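Long-range contact in carbonic anhydrase (Neosartorya fumigata, PDB 7COI), which probably catalyses the reversible hydration of carbon dioxide to hydrogencarbonate and a proton, as a zinc-dependent beta-class carbonic anhydrase: residues A[115-120]-A[168-173]. Residues are numbered along the deposited sequence; the frame is centred on the assembly and turned at random.
Sequences LWIGCS and KHVVIC. With ZN (zinc ion), chain F.
Two torsions bring the Trp116 ring to Cys173 CB: CG of Trp116 is anti to its backbone N (chi1 176°), and with chi2 near -85° the indole turns its six-membered ring over the next strand. There Cys173 CB sits above one face, 3.7 Å from the ring centroid and displaced toward the rim, a CH-pi contact. The first torsion of Cys173, with SG anti to its own N, only places the sulfur beside the same ring, which Cys173 SG approaches obliquely, 4.3 Å from the centroid, adding a sulfur-aromatic contact, while Val171 CG1 packs 3.9 Å from Trp116 CE3. On the opposite face of the sheet Leu115 and Val170 run side by side, Leu115 CD2 lying 3.9 Å from Val170 CG1, and Ile117 pairs with Ile172.

The backbone evidence is that of a regular parallel pair. His169 O accepts from Leu115 N and Val171 O from Ile117 N, alternating with Leu115 O and Ile117 O, which accept from Val171 N and Cys173 N; all four N-H...O angles are 168° or wider. At the next position Cys119 N and Cys173 O are 3.9 Å apart, too far for a direct bond, and a water bridges them, accepting from Cys119 N at 2.9 Å and donating to Cys173 O at 2.7 Å. Cys119 SG binds the zinc ion at 2.3 Å, with His175 and Cys178 as further ligands, so this strand pair directly carries part of the metal site.

Both strands are interior to the sheet of the beta-carbonic anhydrase fold: 114-119 also bonds to 137-142, and 169-175 has 251-257 on its other side. Helix 152-164 packs on the face bearing Leu115 and Ile117, whereas Phe81 of a second subunit reaches Val171 on the other.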
# COMPACT_ATOMS: atom_id res chain seq x y z
N LEU A 115 -12.63 -5.57 -18.64
CA LEU A 115 -12.23 -5.35 -17.23
C LEU A 115 -13.22 -4.35 -16.66
O LEU A 115 -13.34 -3.23 -17.20
CB LEU A 115 -10.78 -4.84 -17.11
CG LEU A 115 -10.42 -4.24 -15.73
CD1 LEU A 115 -10.56 -5.29 -14.63
CD2 LEU A 115 -9.01 -3.68 -15.74
N TRP A 116 -13.88 -4.72 -15.56
CA TRP A 116 -14.81 -3.85 -14.82
C TRP A 116 -14.14 -3.45 -13.51
O TRP A 116 -13.72 -4.33 -12.77
CB TRP A 116 -16.08 -4.63 -14.54
CG TRP A 116 -17.12 -3.94 -13.72
CD1 TRP A 116 -17.20 -3.88 -12.36
CD2 TRP A 116 -18.28 -3.26 -14.22
NE1 TRP A 116 -18.34 -3.24 -11.98
CE2 TRP A 116 -19.03 -2.85 -13.10
CE3 TRP A 116 -18.77 -3.01 -15.50
CZ2 TRP A 116 -20.24 -2.19 -13.22
CZ3 TRP A 116 -19.96 -2.33 -15.61
CH2 TRP A 116 -20.69 -1.94 -14.49
N ILE A 117 -14.04 -2.15 -13.26
CA ILE A 117 -13.63 -1.59 -11.95
C ILE A 117 -14.86 -0.87 -11.42
O ILE A 117 -15.30 0.14 -12.03
CB ILE A 117 -12.39 -0.70 -12.05
CG1 ILE A 117 -11.20 -1.43 -12.66
CG2 ILE A 117 -12.09 -0.15 -10.65
CD1 ILE A 117 -10.04 -0.58 -13.08
N GLY A 118 -15.45 -1.42 -10.37
CA GLY A 118 -16.63 -0.80 -9.76
C GLY A 118 -16.59 -0.82 -8.24
O GLY A 118 -15.57 -1.18 -7.62
N CYS A 119 -17.70 -0.40 -7.65
CA CYS A 119 -17.83 -0.30 -6.20
C CYS A 119 -18.19 -1.69 -5.64
O CYS A 119 -18.92 -2.45 -6.30
CB CYS A 119 -18.83 0.77 -5.78
SG CYS A 119 -18.76 1.00 -4.03
N SER A 120 -17.73 -1.97 -4.41
CA SER A 120 -18.14 -3.16 -3.63
C SER A 120 -19.63 -3.17 -3.28
O SER A 120 -20.14 -4.24 -2.92
CB SER A 120 -17.33 -3.21 -2.37
OG SER A 120 -15.96 -3.32 -2.67
N LYS A 168 -10.28 -5.82 -24.29
CA LYS A 168 -10.46 -4.74 -25.29
C LYS A 168 -11.03 -3.49 -24.64
O LYS A 168 -10.93 -2.40 -25.24
CB LYS A 168 -11.39 -5.25 -26.40
CG LYS A 168 -10.82 -6.39 -27.23
CD LYS A 168 -11.60 -6.65 -28.51
CE LYS A 168 -11.00 -7.77 -29.33
NZ LYS A 168 -10.87 -9.00 -28.51
N HIS A 169 -11.67 -3.64 -23.46
CA HIS A 169 -12.39 -2.53 -22.81
C HIS A 169 -12.04 -2.52 -21.32
O HIS A 169 -12.05 -3.62 -20.71
CB HIS A 169 -13.90 -2.68 -22.95
CG HIS A 169 -14.34 -2.74 -24.37
ND1 HIS A 169 -14.53 -1.59 -25.10
CD2 HIS A 169 -14.58 -3.79 -25.19
CE1 HIS A 169 -14.91 -1.93 -26.32
NE2 HIS A 169 -14.92 -3.27 -26.41
N VAL A 170 -11.76 -1.35 -20.79
CA VAL A 170 -11.71 -1.10 -19.32
C VAL A 170 -12.86 -0.17 -18.98
O VAL A 170 -12.92 0.93 -19.54
CB VAL A 170 -10.36 -0.57 -18.82
CG1 VAL A 170 -10.41 -0.44 -17.28
CG2 VAL A 170 -9.21 -1.46 -19.26
N VAL A 171 -13.73 -0.59 -18.07
CA VAL A 171 -14.89 0.19 -17.64
C VAL A 171 -14.67 0.55 -16.18
O VAL A 171 -14.44 -0.36 -15.38
CB VAL A 171 -16.18 -0.63 -17.82
CG1 VAL A 171 -17.38 0.11 -17.30
CG2 VAL A 171 -16.36 -1.10 -19.26
N ILE A 172 -14.76 1.82 -15.85
CA ILE A 172 -14.88 2.29 -14.45
C ILE A 172 -16.32 2.67 -14.28
O ILE A 172 -16.81 3.57 -15.00
CB ILE A 172 -13.89 3.42 -14.09
CG1 ILE A 172 -12.45 2.98 -14.29
CG2 ILE A 172 -14.14 3.87 -12.65
CD1 ILE A 172 -11.44 4.10 -14.02
N CYS A 173 -16.99 2.03 -13.33
CA CYS A 173 -18.41 2.25 -13.05
C CYS A 173 -18.55 2.77 -11.63
O CYS A 173 -18.27 2.02 -10.69
CB CYS A 173 -19.20 0.97 -13.29
SG CYS A 173 -20.98 1.23 -13.08
ZN ZN F . -20.27 2.75 -3.69
O HOH W 1 -19.98 0.68 -9.02